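Local coordinates for protein telomere length regulator taz1 (Schizosaccharomyces pombe, PDB 4ZMI) that binds double-stranded telomeric DNA in fission yeast and regulates telomere length and function, the chain here being its helical domain, at residues A[24-27]-A[28-32]; A[40-43]-A[44-47]; A[197-200]-A[201-205]. All coordinates share one frame; numbering follows the deposited sequence.

Contact 1 (A[24-27]-A[28-32]); sequences QKVM and MVSAI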
# COMPACT_ATOMS: atom_id res chain seq x y z
N GLN A 24 -2.84 -12.45 -12.33
CA GLN A 24 -2.31 -13.80 -12.42
C GLN A 24 -1.51 -14.09 -11.17
O GLN A 24 -1.79 -15.05 -10.45
CB GLN A 24 -1.43 -13.95 -13.66
CG GLN A 24 -0.59 -15.22 -13.68
CD GLN A 24 -0.75 -15.99 -14.97
OE1 GLN A 24 -1.79 -15.94 -15.61
NE2 GLN A 24 0.29 -16.72 -15.36
N LYS A 25 -0.52 -13.24 -10.90
CA LYS A 25 0.41 -13.48 -9.79
C LYS A 25 -0.24 -13.31 -8.43
O LYS A 25 0.22 -13.90 -7.45
CB LYS A 25 1.62 -12.57 -9.92
CG LYS A 25 2.10 -12.49 -11.34
CD LYS A 25 3.53 -12.06 -11.42
CE LYS A 25 4.01 -12.23 -12.84
NZ LYS A 25 5.46 -11.95 -12.93
N VAL A 26 -1.29 -12.51 -8.36
CA VAL A 26 -2.02 -12.36 -7.11
C VAL A 26 -2.68 -13.69 -6.76
O VAL A 26 -2.48 -14.21 -5.66
CB VAL A 26 -3.07 -11.23 -7.17
CG1 VAL A 26 -3.93 -11.23 -5.92
CG2 VAL A 26 -2.37 -9.90 -7.29
N MET A 27 -3.43 -14.25 -7.71
CA MET A 27 -4.12 -15.53 -7.51
C MET A 27 -3.16 -16.65 -7.15
O MET A 27 -3.48 -17.51 -6.33
CB MET A 27 -4.95 -15.91 -8.74
CG MET A 27 -6.10 -14.97 -9.04
SD MET A 27 -7.25 -14.79 -7.66
CE MET A 27 -7.38 -13.00 -7.53
N MET A 28 -1.98 -16.65 -7.78
CA MET A 28 -0.93 -17.60 -7.43
C MET A 28 -0.50 -17.42 -5.99
O MET A 28 -0.64 -18.33 -5.18
CB MET A 28 0.28 -17.42 -8.34
CG MET A 28 1.59 -17.84 -7.67
SD MET A 28 2.97 -17.87 -8.81
CE MET A 28 2.95 -16.19 -9.44
N VAL A 29 -0.00 -16.22 -5.67
CA VAL A 29 0.51 -15.94 -4.33
C VAL A 29 -0.56 -16.21 -3.29
O VAL A 29 -0.27 -16.74 -2.23
CB VAL A 29 1.03 -14.49 -4.22
CG1 VAL A 29 1.33 -14.12 -2.77
CG2 VAL A 29 2.27 -14.32 -5.05
N SER A 30 -1.81 -15.85 -3.59
CA SER A 30 -2.91 -16.04 -2.65
C SER A 30 -3.29 -17.51 -2.49
O SER A 30 -3.67 -17.93 -1.40
CB SER A 30 -4.16 -15.26 -3.08
OG SER A 30 -4.05 -13.89 -2.75
N ALA A 31 -3.20 -18.27 -3.58
CA ALA A 31 -3.50 -19.69 -3.52
C ALA A 31 -2.44 -20.38 -2.69
O ALA A 31 -2.75 -21.17 -1.81
CB ALA A 31 -3.56 -20.28 -4.91
N ILE A 32 -1.18 -20.06 -2.98
CA ILE A 32 -0.06 -20.63 -2.23
C ILE A 32 -0.14 -20.25 -0.75
O ILE A 32 0.19 -21.06 0.12
CB ILE A 32 1.31 -20.25 -2.86
CG1 ILE A 32 1.45 -20.88 -4.25
CG2 ILE A 32 2.46 -20.69 -1.97
CD1 ILE A 32 2.86 -20.81 -4.83
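The terminal methyl of Met28 lies back along its own helix over the root of Lys25, CE coming 3.7 Å from Lys25 CA and touching Lys25 CB as well. Two torsions take it there: Met28 CG stands opposite the backbone N (chi1 152°), and the chain then bends only at the sulfur, which turns the methyl toward the preceding turn. An unbranched, flexible methionine suits this place, since it can lie along the helix surface and still rest on Thr54 of helix 52-68.

Lys25 and Val29, one turn apart, make the close-packed side. Val29 CG2 sits 3.2 Å from Lys25 O, the carbonyl that also accepts from Val29 N at 2.9 Å with a nearly straight N-H...O angle of 169°. The short, branched valine keeps its methyls near the backbone and packs outward on Leu58, Phe46, Leu50 and Leu107. Lys25 is buried along its extended aliphatic chain, touching Leu58 and Phe61 of helix 52-68 and Phe104 of helix 95-107, and its NZ ends in a salt bridge to Asp57, which probably offsets the cost of burying the charge. Val26 is buried too, against Phe103 and Leu107.

This is the i to i+4 ladder of an alpha helix, here the long helix 5-35 of the all-helical domain, assigned by sequence to the TRF family. Met28 N bonds to Gln24 O at 3.1 Å, and Ser30 N to Val26 O at 2.7 Å.

The other side is looser. Gln24, Met27 and Ala31 are exposed; Ala31 N bonds to Met27 O at 2.9 Å, and Ala31 CB lies close to the same oxygen. Ser30, with CB 3.3 Å from Val26 O, adds little bulk on this side.

Contact 2 (A[40-43]-A[44-47]); sequences IVNP and ESFS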
# COMPACT_ATOMS: atom_id res chain seq x y z
N ILE A 40 3.71 -20.41 7.33
CA ILE A 40 4.27 -19.14 6.88
C ILE A 40 4.37 -18.18 8.07
O ILE A 40 3.45 -17.42 8.36
CB ILE A 40 3.42 -18.55 5.75
CG1 ILE A 40 3.20 -19.61 4.67
CG2 ILE A 40 4.07 -17.30 5.16
CD1 ILE A 40 2.46 -19.11 3.45
N VAL A 41 5.50 -18.25 8.76
CA VAL A 41 5.68 -17.59 10.05
C VAL A 41 6.17 -16.15 9.92
O VAL A 41 5.96 -15.32 10.80
CB VAL A 41 6.64 -18.42 10.95
CG1 VAL A 41 6.77 -17.81 12.34
CG2 VAL A 41 6.16 -19.85 11.05
N ASN A 42 6.83 -15.85 8.80
CA ASN A 42 7.32 -14.49 8.57
C ASN A 42 7.47 -14.27 7.07
O ASN A 42 7.29 -15.22 6.29
CB ASN A 42 8.64 -14.26 9.31
CG ASN A 42 9.66 -15.34 9.04
OD1 ASN A 42 9.72 -15.91 7.95
ND2 ASN A 42 10.48 -15.64 10.04
N PRO A 43 7.78 -13.03 6.64
CA PRO A 43 7.97 -12.82 5.21
C PRO A 43 9.00 -13.77 4.60
O PRO A 43 8.74 -14.32 3.53
CB PRO A 43 8.44 -11.36 5.11
CG PRO A 43 8.53 -10.84 6.54
CD PRO A 43 7.69 -11.74 7.37
N GLU A 44 10.12 -13.99 5.28
CA GLU A 44 11.14 -14.89 4.75
C GLU A 44 10.59 -16.28 4.47
O GLU A 44 10.95 -16.92 3.48
CB GLU A 44 12.35 -14.98 5.68
CG GLU A 44 13.39 -15.99 5.22
CD GLU A 44 14.00 -15.64 3.88
OE1 GLU A 44 14.26 -14.43 3.65
OE2 GLU A 44 14.24 -16.57 3.07
N SER A 45 9.68 -16.73 5.33
CA SER A 45 9.04 -18.03 5.13
C SER A 45 8.11 -17.98 3.93
O SER A 45 8.00 -18.96 3.17
CB SER A 45 8.26 -18.45 6.38
OG SER A 45 9.12 -18.48 7.50
N PHE A 46 7.42 -16.85 3.79
CA PHE A 46 6.55 -16.62 2.65
C PHE A 46 7.41 -16.76 1.39
O PHE A 46 6.97 -17.33 0.39
CB PHE A 46 5.92 -15.23 2.74
CG PHE A 46 4.60 -15.12 2.04
CD1 PHE A 46 4.22 -16.05 1.09
CD2 PHE A 46 3.75 -14.06 2.32
CE1 PHE A 46 3.01 -15.93 0.43
CE2 PHE A 46 2.54 -13.94 1.67
CZ PHE A 46 2.17 -14.88 0.72
N SER A 47 8.65 -16.29 1.48
CA SER A 47 9.56 -16.29 0.34
C SER A 47 9.98 -17.71 -0.04
O SER A 47 9.89 -18.11 -1.20
CB SER A 47 10.81 -15.46 0.63
OG SER A 47 10.48 -14.09 0.77
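Asn42 OD1 takes two bonds from Ser45, one from the backbone N and one from OG, each 2.7 Å long. Ser45 N lies almost on the extension of the Asn42 CG-OD1 bond, though its N-H is bent off that line (145° at the hydrogen), whereas the hydroxyl approaches from above the amide plane, 49° out of it. Asn42 CG sits between its own backbone N and carbonyl carbon (chi1 51°), a rotamer that folds the short side chain over the first turn. Asparagine suits the position because its side-chain oxygen can accept from an amide that has no preceding helical carbonyl. With that oxygen gone, as in an alanine, Ser45 N and OG would probably lose the acceptor they share, and the first turn its cap.

Around this pair the backbone takes over: Phe46 N bonds to Asn42 O at 3.0 Å and Ser47 N to Pro43 O at 2.8 Å. Pro43, with no N-H to satisfy, fits the first turn well. On the apolar flank Ile40 CG2, the branch anti to the backbone N, meets Phe46 CB at 3.7 Å and approaches the ring obliquely.

Further out, Phe214 of helix 214-229 touches Ile40, Pro43 and Phe46, while Phe33 backs Ile40 and Leu111 backs Phe46. The whole is an asparagine N-cap opening helix 43-50, with an apolar residue before the cap packed on one within the first turn.

Contact 3 (A[197-200]-A[201-205]); sequences KSTI and GNTSN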
# COMPACT_ATOMS: atom_id res chain seq x y z
N LYS A 197 0.04 10.56 14.14
CA LYS A 197 1.22 11.03 14.86
C LYS A 197 1.19 10.50 16.29
O LYS A 197 2.22 10.16 16.86
CB LYS A 197 1.29 12.55 14.88
CG LYS A 197 1.75 13.19 13.57
CD LYS A 197 1.85 14.71 13.72
CE LYS A 197 0.61 15.45 13.21
NZ LYS A 197 0.59 16.91 13.58
N SER A 198 -0.00 10.47 16.87
CA SER A 198 -0.20 9.91 18.19
C SER A 198 0.13 8.43 18.21
O SER A 198 0.89 7.97 19.06
CB SER A 198 -1.65 10.09 18.65
OG SER A 198 -1.83 11.36 19.25
N THR A 199 -0.47 7.69 17.29
CA THR A 199 -0.32 6.25 17.27
C THR A 199 1.16 5.94 17.18
O THR A 199 1.67 5.08 17.89
CB THR A 199 -0.99 5.63 16.02
OG1 THR A 199 -2.40 5.88 16.03
CG2 THR A 199 -0.71 4.12 15.94
N ILE A 200 1.84 6.68 16.31
CA ILE A 200 3.24 6.42 16.02
C ILE A 200 4.08 6.74 17.25
O ILE A 200 5.00 6.00 17.58
CB ILE A 200 3.72 7.21 14.79
CG1 ILE A 200 3.16 6.61 13.50
CG2 ILE A 200 5.24 7.22 14.72
CD1 ILE A 200 3.10 7.61 12.34
N GLY A 201 3.75 7.82 17.93
CA GLY A 201 4.45 8.19 19.15
C GLY A 201 4.32 7.16 20.26
O GLY A 201 5.30 6.81 20.93
N ASN A 202 3.11 6.66 20.45
CA ASN A 202 2.85 5.72 21.54
C ASN A 202 3.42 4.33 21.27
O ASN A 202 3.94 3.68 22.17
CB ASN A 202 1.34 5.65 21.82
CG ASN A 202 0.76 6.99 22.23
OD1 ASN A 202 1.47 7.84 22.78
ND2 ASN A 202 -0.53 7.20 21.96
N THR A 203 3.33 3.89 20.02
CA THR A 203 3.83 2.57 19.65
C THR A 203 5.36 2.43 19.80
O THR A 203 5.86 1.36 20.17
CB THR A 203 3.37 2.21 18.22
OG1 THR A 203 1.96 1.94 18.23
CG2 THR A 203 4.11 0.98 17.70
N SER A 204 6.09 3.50 19.55
CA SER A 204 7.55 3.48 19.71
C SER A 204 7.98 3.82 21.14
O SER A 204 9.16 3.76 21.48
CB SER A 204 8.21 4.43 18.71
OG SER A 204 7.58 5.69 18.72
N ASN A 205 7.01 4.17 21.98
CA ASN A 205 7.27 4.37 23.40
C ASN A 205 6.93 3.13 24.22
O ASN A 205 7.43 2.96 25.33
CB ASN A 205 6.46 5.56 23.94
CG ASN A 205 7.14 6.89 23.68
OD1 ASN A 205 8.37 6.98 23.68
ND2 ASN A 205 6.34 7.93 23.48
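Ser204 OG and Ile200 O meet at 2.8 Å, the shortest bond between the two segments. The serine hydroxyl donates back to the carbonyl one turn earlier, only 17° out of its plane, because OG is turned between the backbone N and carbonyl carbon of Ser204 (chi1 48°). The backbone bond to the same oxygen is weak, Ser204 N lying 3.4 Å from Ile200 O, so the hydroxyl makes the shorter bond of the two. A small hydroxyl residue suits such a place, as it can turn back on the chain without bulk.

A second side-chain hydroxyl acts in the same manner but less strongly. Thr203 OG1 makes a weak bond of 3.2 Å to Thr199 O, which also accepts from Thr203 N at 3.0 Å. Thr199 and Thr203 lie side by side and point the same way, with Thr199 CG2 4.1 Å from Thr203 OG1; the hydroxyl of Thr199 is bonded to Phe195 O.

The regular backbone bonds complete the ladder: Gly201 N to Lys197 O at 3.0 Å and Asn202 N to Ser198 O at 2.9 Å. Asn205 N reaches Asn202 O, a three-residue step.

Asn202 lays its amide beside Ser198 O without a hydrogen bond from ND2, CG being 3.3 Å away, on an exposed flank suited to a polar residue. Gly201 puts no side chain on the surface, and no clash forces a glycine there.

Burial comes from other helices. Thr203 presses on Glu146, Val149 and Ile150 of helix 137-154, and Thr199 joins it on Glu146. Ile200, whose branched apolar side chain fits a buried site, rests on Ala163 and Phe166 of helix 163-168, placing helix 192-203 against both.

How the contacts relate
Contacts 1 and 2 adjoin: their centres are 15 Å apart, and Val29 CG1 meets Phe46 CZ at 3.7 Å, joining helix 5-35 to helix 43-50, the next helix in the chain. Phe46, in the first turn of the second helix, is the residue that meets the first. Contact 3 is remote, on the opposite side of the chain's centre from contact 1, with nearest atoms about 26 Å apart; from contact 2 the nearest atoms are about 17 Å away. Bound ions lie nearer to it: the side chain of Thr203 is about 8 Å from a cobalt ion, and that of Ile200 about 14 Å from the magnesium ion at Leu168, Leu171 and Tyr173.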